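Long-range contacts in neurogenic locus protein delta (Drosophila melanogaster, PDB 7ALK), which acts as a ligand for the Notch receptor in separating neural from epidermal lineages, here as a piece holding its C2-like, DSL and first EGF-like domains: residues E5-Y10 / E155-V160; S97-G102 / G170-C175; L126-L131 / N145-Q150. All blocks are in the same frame, centred on the assembly; numbering follows the deposited sequence.

In the fold
Contacts 1 and 3 lie within the N-terminal C2-like domain, their centres about 14 Å apart. Contact 1 pairs strands 3-12 and 153-161 of one antiparallel sheet; contact 3 joins strand 143-148 of that sheet to strand 124-135 of the other. They touch where Y156 O meets N145 N, a probable backbone hydrogen bond. Along the chain, contact 3 is nested inside the loops closed by contacts 1 and 2, whose segments alternate. Contact 2, its centre about 21 Å from that of contact 1 and about 31 Å from that of contact 3, joins loop 97-102 to the DSL region. V160 packs on W100, so the paired strands of contact 1 reach toward this junction between domains.

Contact 1 (E5-Y10 / E155-V160); sequences ELRLKY and EYDFRV
R7 and D157 are a hydrogen-bonded pair of the antiparallel strands 5-10 and 155-160: R7 N donates to D157 O at 2.8 Å, and D157 N to R7 O at 2.9 Å. E5 and R159 exchange a second such set. The buried face is apolar. There L6 CD1 meets the Y156 ring obliquely, 3.7 Å from Y156 CD2, and also touches F158 CB, while L8 CD2 lies against Y156 CB. V132 and Q134 of strand 124-135 pack on Y156 and F158 respectively.

The opposite face carries charges: D157 is buried, while E5, R7, K9, E155 and R159 are partly exposed. R7 bends at chi3 (62°), turning NE back toward D157, and NH2 then meets the anti lone pair of D157 OD2 at 2.9 Å. D157 OD1 is hydrogen-bonded to T144 OG1. K9 NZ approaches E155 OE2 from above the carboxylate plane, at 3.0 Å, and makes a longer salt bridge (3.6 Å) to D157 OD1, so R7, D157, K9 and E155 form one salt-bridge network. An alanine in place of K9 would probably leave E155 without its salt-bridge mate and D157 with less positive charge beside it. E5 and R159 lie side by side, E5 OE1 3.1 Å from R159 NE and their flat groups 12° apart. K9 and Y10 both face E155, a classic beta bulge in an antiparallel sheet of the C2-like domain.

Contact 2 (S97-G102 / G170-C175); sequences SFSWPG and GCAKFC
W100 N donates to G170 O at 3.0 Å, the one hydrogen bond between segments 97-102 and 170-175, and it reaches the oxygen well off the carbonyl direction, with a C=O...N angle of 113°. The same oxygen takes a CA-H...O contact from S99, with S99 CA 3.3 Å from G170 O, so two neighbouring residues of the loop converge on a single carbonyl. G170 has no side chain; a CB there would point toward the loop. Beside it, chi1 of S99 (-52°) sets OG beside the backbone N, where it comes 3.9 Å from A172 CB.

This is a junction between domains: 97-102 is the loop between strands 92-95 and 103-113 of the C2-like domain, and 170-175 belongs to the DSL domain, where disulfides C171-C162 and C175-C187 brace the chain.

The W100 indole leads away from G170 and is buried on the C2 side. Its NE1 is hydrogen-bonded to L136 O, its ring meets that of F96, and P101 CD sits over one face, offset toward the rim and 3.4 Å above the indole plane. C171, on the DSL side, packs against V138.

Contact 3 (L126-L131 / N145-Q150); sequences LIQRLL and NKSESQ. With NAG (2-acetamido-2-deoxy-beta-D-glucopyranose), chain D.
Q128 and S147 have the most surface buried here, with S149 next, and all three point across the space between segments 126-131 and 145-150. The strand axes approach to 8.4 Å at an angle of 131°, too far apart for backbone pairing, and the contact is made by side chains. Q128 does the reaching. Its CG is anti to the backbone N (chi1 -173°) and the chain beyond is extended, which carries the amide to the facing strand. There NE2 lies 3.2 Å from S147 OG and 3.5 Å from S147 O. The other amide atom, OE1, is hydrogen-bonded to T152 OG1, in the connection that follows 145-150.

S147 stands between two residues of the facing strand. Besides its approach to Q128, it packs on L130: S147 OG is 3.8 Å from L130 CB, and S147 CB is 3.8 Å from L130 CD2. S149 adds a lighter touch through its CB, 4.1 Å from Q128 CD.

Strand 124-135 belongs to one antiparallel sheet of the C2-like domain and strand 143-148 to the other, so the contact bridges the two sheets. I127 and Q128 both face A110, forming a classic beta bulge next to the reaching side chain. At the far end of 145-150, N145 ND2 is bonded covalently to C1 of an N-linked sugar (1.4 Å), which also touches Y156, while N145 OD1 accepts a weak bond from K146 N.

With a buried amide and a serine hydroxyl at its centre and aliphatic packing from L130 alongside, this meeting of the sheets is part polar, and the T152 bond probably limits rotation of the Q128 amide.

Contact 1 (E5-Y10 / E155-V160)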
loop_
_atom_site.group_PDB
_atom_site.type_symbol
_atom_site.label_atom_id
_atom_site.label_comp_id
_atom_site.label_asym_id
_atom_site.label_seq_id
_atom_site.Cartn_x
_atom_site.Cartn_y
_atom_site.Cartn_z
ATOM N N GLU A 5 0.898 0.370 -2.436
ATOM C CA GLU A 5 1.886 1.223 -1.788
ATOM C C GLU A 5 3.218 1.118 -2.515
ATOM O O GLU A 5 3.734 0.013 -2.719
ATOM C CB GLU A 5 2.067 0.840 -0.317
ATOM C CG GLU A 5 0.882 1.177 0.571
ATOM C CD GLU A 5 1.006 0.577 1.958
ATOM O OE1 GLU A 5 1.654 -0.482 2.096
ATOM O OE2 GLU A 5 0.457 1.168 2.913
ATOM N N LEU A 6 3.772 2.266 -2.899
ATOM C CA LEU A 6 5.107 2.350 -3.476
ATOM C C LEU A 6 5.967 3.201 -2.553
ATOM O O LEU A 6 5.704 4.396 -2.381
ATOM C CB LEU A 6 5.072 2.945 -4.884
ATOM C CG LEU A 6 6.429 3.350 -5.470
ATOM C CD1 LEU A 6 7.365 2.154 -5.550
ATOM C CD2 LEU A 6 6.262 3.985 -6.837
ATOM N N ARG A 7 6.988 2.586 -1.959
ATOM C CA ARG A 7 7.860 3.252 -0.996
ATOM C C ARG A 7 9.225 3.475 -1.635
ATOM O O ARG A 7 9.983 2.522 -1.839
ATOM C CB ARG A 7 7.985 2.435 0.287
ATOM C CG ARG A 7 8.986 3.005 1.280
ATOM C CD ARG A 7 8.981 2.227 2.585
ATOM N NE ARG A 7 9.369 0.835 2.394
ATOM C CZ ARG A 7 9.305 -0.094 3.338
ATOM N NH1 ARG A 7 8.869 0.186 4.555
ATOM N NH2 ARG A 7 9.687 -1.336 3.054
ATOM N N LEU A 8 9.533 4.729 -1.947
ATOM C CA LEU A 8 10.853 5.071 -2.450
ATOM C C LEU A 8 11.865 5.043 -1.312
ATOM O O LEU A 8 11.586 5.501 -0.200
ATOM C CB LEU A 8 10.830 6.452 -3.103
ATOM C CG LEU A 8 9.641 6.752 -4.015
ATOM C CD1 LEU A 8 9.546 8.242 -4.292
ATOM C CD2 LEU A 8 9.750 5.969 -5.313
ATOM N N LYS A 9 13.049 4.500 -1.591
ATOM C CA LYS A 9 14.091 4.372 -0.580
ATOM C C LYS A 9 15.294 5.262 -0.870
ATOM O O LYS A 9 15.595 6.162 -0.081
ATOM C CB LYS A 9 14.526 2.905 -0.448
ATOM C CG LYS A 9 13.400 1.969 -0.034
ATOM C CD LYS A 9 13.936 0.655 0.516
ATOM C CE LYS A 9 14.740 -0.100 -0.527
ATOM N NZ LYS A 9 15.285 -1.379 0.009
ATOM N N TYR A 10 15.992 5.042 -1.982
ATOM C CA TYR A 10 17.207 5.793 -2.273
ATOM C C TYR A 10 17.287 6.114 -3.756
ATOM O O TYR A 10 17.117 5.229 -4.598
ATOM C CB TYR A 10 18.453 5.009 -1.844
ATOM C CG TYR A 10 19.699 5.855 -1.724
ATOM C CD1 TYR A 10 20.003 6.512 -0.538
ATOM C CD2 TYR A 10 20.576 5.993 -2.792
ATOM C CE1 TYR A 10 21.143 7.285 -0.420
ATOM C CE2 TYR A 10 21.719 6.763 -2.683
ATOM C CZ TYR A 10 21.996 7.407 -1.495
ATOM O OH TYR A 10 23.132 8.176 -1.379
ATOM N N GLU A 155 15.961 3.124 -5.940
ATOM C CA GLU A 155 15.586 1.921 -5.212
ATOM C C GLU A 155 14.231 2.131 -4.549
ATOM O O GLU A 155 13.965 3.197 -3.984
ATOM C CB GLU A 155 16.644 1.566 -4.163
ATOM C CG GLU A 155 16.508 0.170 -3.582
ATOM C CD GLU A 155 17.666 -0.196 -2.674
ATOM O OE1 GLU A 155 18.679 0.537 -2.677
ATOM O OE2 GLU A 155 17.561 -1.215 -1.957
ATOM N N TYR A 156 13.376 1.111 -4.615
ATOM C CA TYR A 156 12.000 1.251 -4.161
ATOM C C TYR A 156 11.447 -0.109 -3.760
ATOM O O TYR A 156 11.956 -1.156 -4.168
ATOM C CB TYR A 156 11.111 1.869 -5.249
ATOM C CG TYR A 156 11.147 1.105 -6.555
ATOM C CD1 TYR A 156 12.171 1.303 -7.472
ATOM C CD2 TYR A 156 10.164 0.172 -6.863
ATOM C CE1 TYR A 156 12.211 0.602 -8.662
ATOM C CE2 TYR A 156 10.195 -0.534 -8.050
ATOM C CZ TYR A 156 11.221 -0.315 -8.945
ATOM O OH TYR A 156 11.259 -1.015 -10.128
ATOM N N ASP A 157 10.391 -0.073 -2.950
ATOM C CA ASP A 157 9.601 -1.245 -2.604
ATOM C C ASP A 157 8.153 -1.009 -3.014
ATOM O O ASP A 157 7.665 0.125 -2.991
ATOM C CB ASP A 157 9.664 -1.557 -1.101
ATOM C CG ASP A 157 11.082 -1.636 -0.575
ATOM O OD1 ASP A 157 12.008 -1.876 -1.377
ATOM O OD2 ASP A 157 11.271 -1.458 0.647
ATOM N N PHE A 158 7.464 -2.085 -3.387
ATOM C CA PHE A 158 6.074 -1.979 -3.808
ATOM C C PHE A 158 5.316 -3.224 -3.373
ATOM O O PHE A 158 5.869 -4.327 -3.347
ATOM C CB PHE A 158 5.950 -1.784 -5.325
ATOM C CG PHE A 158 6.537 -2.908 -6.135
ATOM C CD1 PHE A 158 7.892 -2.946 -6.416
ATOM C CD2 PHE A 158 5.728 -3.923 -6.623
ATOM C CE1 PHE A 158 8.432 -3.978 -7.163
ATOM C CE2 PHE A 158 6.261 -4.956 -7.371
ATOM C CZ PHE A 158 7.614 -4.983 -7.641
ATOM N N ARG A 159 4.040 -3.036 -3.038
ATOM C CA ARG A 159 3.183 -4.142 -2.631
ATOM C C ARG A 159 1.730 -3.694 -2.694
ATOM O O ARG A 159 1.428 -2.505 -2.824
ATOM C CB ARG A 159 3.524 -4.630 -1.221
ATOM C CG ARG A 159 3.064 -3.685 -0.126
ATOM C CD ARG A 159 3.380 -4.233 1.252
ATOM N NE ARG A 159 2.863 -3.369 2.305
ATOM C CZ ARG A 159 3.073 -3.560 3.600
ATOM N NH1 ARG A 159 3.787 -4.583 4.040
ATOM N NH2 ARG A 159 2.551 -2.705 4.475
ATOM N N VAL A 160 0.832 -4.672 -2.599
ATOM C CA VAL A 160 -0.602 -4.439 -2.471
ATOM C C VAL A 160 -1.083 -5.161 -1.222
ATOM O O VAL A 160 -0.804 -6.352 -1.045
ATOM C CB VAL A 160 -1.384 -4.924 -3.705
ATOM C CG1 VAL A 160 -2.803 -4.366 -3.684
ATOM C CG2 VAL A 160 -0.674 -4.531 -4.978
#

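Contact 2 (S97-G102 / G170-C175)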
loop_
_atom_site.group_PDB
_atom_site.type_symbol
_atom_site.label_atom_id
_atom_site.label_comp_id
_atom_site.label_asym_id
_atom_site.label_seq_id
_atom_site.Cartn_x
_atom_site.Cartn_y
_atom_site.Cartn_z
ATOM N N SER A 97 -11.319 0.423 -4.971
ATOM C CA SER A 97 -12.560 -0.063 -4.381
ATOM C C SER A 97 -13.091 -1.306 -5.083
ATOM O O SER A 97 -14.217 -1.733 -4.801
ATOM C CB SER A 97 -13.623 1.040 -4.393
ATOM O OG SER A 97 -13.192 2.173 -3.661
ATOM N N PHE A 98 -12.316 -1.892 -5.987
ATOM C CA PHE A 98 -12.699 -3.083 -6.730
ATOM C C PHE A 98 -11.764 -4.230 -6.359
ATOM O O PHE A 98 -10.881 -4.093 -5.508
ATOM C CB PHE A 98 -12.667 -2.813 -8.237
ATOM C CG PHE A 98 -11.484 -1.997 -8.682
ATOM C CD1 PHE A 98 -10.264 -2.601 -8.934
ATOM C CD2 PHE A 98 -11.591 -0.625 -8.841
ATOM C CE1 PHE A 98 -9.173 -1.854 -9.342
ATOM C CE2 PHE A 98 -10.504 0.129 -9.246
ATOM C CZ PHE A 98 -9.293 -0.487 -9.497
ATOM N N SER A 99 -11.967 -5.372 -7.006
ATOM C CA SER A 99 -11.064 -6.499 -6.817
ATOM C C SER A 99 -9.721 -6.184 -7.460
ATOM O O SER A 99 -9.669 -5.667 -8.580
ATOM C CB SER A 99 -11.662 -7.768 -7.418
ATOM O OG SER A 99 -12.979 -7.988 -6.942
ATOM N N TRP A 100 -8.638 -6.477 -6.750
ATOM C CA TRP A 100 -7.310 -6.213 -7.282
ATOM C C TRP A 100 -7.078 -7.056 -8.529
ATOM O O TRP A 100 -7.086 -8.294 -8.440
ATOM C CB TRP A 100 -6.234 -6.505 -6.240
ATOM C CG TRP A 100 -4.850 -6.350 -6.787
ATOM C CD1 TRP A 100 -3.929 -7.337 -6.977
ATOM C CD2 TRP A 100 -4.237 -5.137 -7.235
ATOM N NE1 TRP A 100 -2.775 -6.812 -7.507
ATOM C CE2 TRP A 100 -2.939 -5.462 -7.675
ATOM C CE3 TRP A 100 -4.657 -3.804 -7.301
ATOM C CZ2 TRP A 100 -2.060 -4.505 -8.178
ATOM C CZ3 TRP A 100 -3.783 -2.856 -7.799
ATOM C CH2 TRP A 100 -2.499 -3.210 -8.230
ATOM N N PRO A 101 -6.864 -6.443 -9.697
ATOM C CA PRO A 101 -6.756 -7.219 -10.943
ATOM C C PRO A 101 -5.547 -8.139 -11.009
ATOM O O PRO A 101 -5.409 -8.875 -11.993
ATOM C CB PRO A 101 -6.670 -6.130 -12.025
ATOM C CG PRO A 101 -7.212 -4.893 -11.380
ATOM C CD PRO A 101 -6.803 -4.993 -9.946
ATOM N N GLY A 102 -4.664 -8.126 -10.010
ATOM C CA GLY A 102 -3.473 -8.947 -10.028
ATOM C C GLY A 102 -2.374 -8.466 -10.947
ATOM O O GLY A 102 -1.226 -8.901 -10.797
ATOM N N GLY A 170 -8.802 -10.506 -3.874
ATOM C CA GLY A 170 -8.945 -9.197 -4.472
ATOM C C GLY A 170 -9.265 -8.096 -3.487
ATOM O O GLY A 170 -9.586 -6.981 -3.916
ATOM N N CYS A 171 -9.184 -8.372 -2.184
ATOM C CA CYS A 171 -9.545 -7.418 -1.135
ATOM C C CYS A 171 -10.970 -6.907 -1.334
ATOM O O CYS A 171 -11.230 -5.702 -1.374
ATOM C CB CYS A 171 -8.546 -6.259 -1.069
ATOM S SG CYS A 171 -6.807 -6.751 -0.956
ATOM N N ALA A 172 -11.905 -7.843 -1.466
ATOM C CA ALA A 172 -13.304 -7.512 -1.700
ATOM C C ALA A 172 -14.257 -8.068 -0.654
ATOM O O ALA A 172 -15.307 -7.465 -0.422
ATOM C CB ALA A 172 -13.747 -8.013 -3.084
ATOM N N LYS A 173 -13.926 -9.188 -0.017
ATOM C CA LYS A 173 -14.815 -9.807 0.957
ATOM C C LYS A 173 -14.652 -9.124 2.309
ATOM O O LYS A 173 -13.562 -9.142 2.893
ATOM C CB LYS A 173 -14.524 -11.302 1.068
ATOM C CG LYS A 173 -15.469 -12.051 1.993
ATOM C CD LYS A 173 -16.919 -11.809 1.606
ATOM C CE LYS A 173 -17.870 -12.545 2.537
ATOM N NZ LYS A 173 -17.628 -14.014 2.524
ATOM N N PHE A 174 -15.731 -8.528 2.808
ATOM C CA PHE A 174 -15.701 -7.807 4.074
ATOM C C PHE A 174 -15.953 -8.759 5.236
ATOM O O PHE A 174 -16.760 -9.688 5.134
ATOM C CB PHE A 174 -16.742 -6.685 4.079
ATOM C CG PHE A 174 -16.861 -5.972 5.399
ATOM C CD1 PHE A 174 -16.008 -4.929 5.717
ATOM C CD2 PHE A 174 -17.833 -6.339 6.318
ATOM C CE1 PHE A 174 -16.116 -4.270 6.928
ATOM C CE2 PHE A 174 -17.944 -5.683 7.530
ATOM C CZ PHE A 174 -17.084 -4.648 7.835
ATOM N N CYS A 175 -15.258 -8.512 6.347
ATOM C CA CYS A 175 -15.409 -9.319 7.552
ATOM C C CYS A 175 -14.837 -8.547 8.730
ATOM O O CYS A 175 -13.690 -8.095 8.676
ATOM C CB CYS A 175 -14.701 -10.671 7.409
ATOM S SG CYS A 175 -15.179 -11.901 8.644
#

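Contact 3 (L126-L131 / N145-Q150)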
loop_
_atom_site.group_PDB
_atom_site.type_symbol
_atom_site.label_atom_id
_atom_site.label_comp_id
_atom_site.label_asym_id
_atom_site.label_seq_id
_atom_site.Cartn_x
_atom_site.Cartn_y
_atom_site.Cartn_z
ATOM N N LEU A 126 14.237 16.107 -17.165
ATOM C CA LEU A 126 13.966 14.725 -16.787
ATOM C C LEU A 126 15.273 13.989 -16.515
ATOM O O LEU A 126 16.128 13.888 -17.399
ATOM C CB LEU A 126 13.178 14.022 -17.890
ATOM C CG LEU A 126 13.061 12.498 -17.783
ATOM C CD1 LEU A 126 12.196 12.096 -16.597
ATOM C CD2 LEU A 126 12.517 11.908 -19.076
ATOM N N ILE A 127 15.423 13.469 -15.300
ATOM C CA ILE A 127 16.646 12.764 -14.919
ATOM C C ILE A 127 16.585 11.291 -15.302
ATOM O O ILE A 127 17.493 10.770 -15.953
ATOM C CB ILE A 127 16.913 12.933 -13.408
ATOM C CG1 ILE A 127 16.648 14.371 -12.965
ATOM C CG2 ILE A 127 18.339 12.541 -13.077
ATOM C CD1 ILE A 127 16.721 14.555 -11.468
ATOM N N GLN A 128 15.524 10.592 -14.902
ATOM C CA GLN A 128 15.413 9.166 -15.163
ATOM C C GLN A 128 13.944 8.781 -15.242
ATOM O O GLN A 128 13.093 9.385 -14.585
ATOM C CB GLN A 128 16.116 8.337 -14.081
ATOM C CG GLN A 128 16.190 6.849 -14.385
ATOM C CD GLN A 128 16.804 6.047 -13.258
ATOM O OE1 GLN A 128 17.453 6.599 -12.370
ATOM N NE2 GLN A 128 16.599 4.736 -13.287
ATOM N N ARG A 129 13.659 7.762 -16.053
ATOM C CA ARG A 129 12.318 7.215 -16.201
ATOM C C ARG A 129 12.392 5.696 -16.146
ATOM O O ARG A 129 13.245 5.091 -16.803
ATOM C CB ARG A 129 11.678 7.662 -17.519
ATOM C CG ARG A 129 10.297 7.081 -17.766
ATOM C CD ARG A 129 9.873 7.290 -19.206
ATOM N NE ARG A 129 9.976 8.689 -19.598
ATOM C CZ ARG A 129 8.943 9.512 -19.707
ATOM N NH1 ARG A 129 7.706 9.102 -19.479
ATOM N NH2 ARG A 129 9.156 10.779 -20.051
ATOM N N LEU A 130 11.504 5.084 -15.364
ATOM C CA LEU A 130 11.445 3.636 -15.246
ATOM C C LEU A 130 10.005 3.167 -15.388
ATOM O O LEU A 130 9.066 3.851 -14.967
ATOM C CB LEU A 130 12.036 3.153 -13.910
ATOM C CG LEU A 130 11.379 3.588 -12.597
ATOM C CD1 LEU A 130 10.347 2.576 -12.121
ATOM C CD2 LEU A 130 12.440 3.811 -11.534
ATOM N N LEU A 131 9.840 1.991 -15.990
ATOM C CA LEU A 131 8.536 1.374 -16.200
ATOM C C LEU A 131 8.529 -0.005 -15.558
ATOM O O LEU A 131 9.432 -0.812 -15.801
ATOM C CB LEU A 131 8.202 1.259 -17.692
ATOM C CG LEU A 131 7.637 2.471 -18.443
ATOM C CD1 LEU A 131 8.629 3.627 -18.503
ATOM C CD2 LEU A 131 7.192 2.072 -19.844
ATOM N N ASN A 145 13.009 -3.543 -5.743
ATOM C CA ASN A 145 13.757 -3.485 -6.988
ATOM C C ASN A 145 14.630 -2.238 -6.991
ATOM O O ASN A 145 14.550 -1.390 -6.098
ATOM C CB ASN A 145 12.835 -3.505 -8.215
ATOM C CG ASN A 145 13.511 -4.111 -9.428
ATOM O OD1 ASN A 145 14.235 -3.434 -10.158
ATOM N ND2 ASN A 145 13.287 -5.399 -9.640
ATOM N N LYS A 146 15.474 -2.139 -8.015
ATOM C CA LYS A 146 16.428 -1.039 -8.129
ATOM C C LYS A 146 16.721 -0.829 -9.608
ATOM O O LYS A 146 17.353 -1.677 -10.243
ATOM C CB LYS A 146 17.703 -1.345 -7.347
ATOM C CG LYS A 146 18.806 -0.309 -7.494
ATOM C CD LYS A 146 20.056 -0.747 -6.746
ATOM C CE LYS A 146 20.484 -2.149 -7.164
ATOM N NZ LYS A 146 21.614 -2.664 -6.341
ATOM N N SER A 147 16.257 0.293 -10.153
ATOM C CA SER A 147 16.475 0.624 -11.555
ATOM C C SER A 147 17.741 1.458 -11.697
ATOM O O SER A 147 17.921 2.452 -10.985
ATOM C CB SER A 147 15.273 1.380 -12.123
ATOM O OG SER A 147 15.475 1.710 -13.485
ATOM N N GLU A 148 18.613 1.055 -12.619
ATOM C CA GLU A 148 19.909 1.694 -12.818
ATOM C C GLU A 148 20.029 2.134 -14.269
ATOM O O GLU A 148 19.923 1.308 -15.182
ATOM C CB GLU A 148 21.050 0.742 -12.455
ATOM C CG GLU A 148 20.995 0.219 -11.029
ATOM C CD GLU A 148 21.869 -1.002 -10.823
ATOM O OE1 GLU A 148 21.925 -1.854 -11.736
ATOM O OE2 GLU A 148 22.498 -1.114 -9.751
ATOM N N SER A 149 20.257 3.431 -14.479
ATOM C CA SER A 149 20.458 3.960 -15.822
ATOM C C SER A 149 21.943 4.152 -16.105
ATOM O O SER A 149 22.769 3.325 -15.708
ATOM C CB SER A 149 19.705 5.281 -15.998
ATOM O OG SER A 149 20.081 5.925 -17.203
ATOM N N GLN A 150 22.290 5.242 -16.794
ATOM C CA GLN A 150 23.692 5.519 -17.087
ATOM C C GLN A 150 24.391 6.178 -15.904
ATOM O O GLN A 150 25.555 5.874 -15.617
ATOM C CB GLN A 150 23.803 6.401 -18.332
ATOM C CG GLN A 150 25.227 6.626 -18.817
ATOM C CD GLN A 150 25.792 5.426 -19.554
ATOM O OE1 GLN A 150 25.054 4.533 -19.971
ATOM N NE2 GLN A 150 27.110 5.400 -19.718
HETATM C C1 NAG D . 13.893 -6.095 -10.743
HETATM C C2 NAG D . 13.760 -7.609 -10.596
HETATM C C3 NAG D . 13.711 -8.263 -11.964
HETATM C C4 NAG D . 12.429 -7.853 -12.671
HETATM C C5 NAG D . 12.275 -6.331 -12.669
HETATM C C6 NAG D . 11.050 -5.853 -11.922
HETATM C C7 NAG D . 14.780 -8.303 -8.474
HETATM C C8 NAG D . 15.995 -8.880 -7.811
HETATM N N2 NAG D . 14.849 -8.157 -9.802
HETATM O O3 NAG D . 13.762 -9.678 -11.821
HETATM O O4 NAG D . 12.445 -8.323 -14.014
HETATM O O5 NAG D . 13.417 -5.672 -12.085
HETATM O O6 NAG D . 10.870 -4.453 -12.071
HETATM O O7 NAG D . 13.782 -7.982 -7.838
#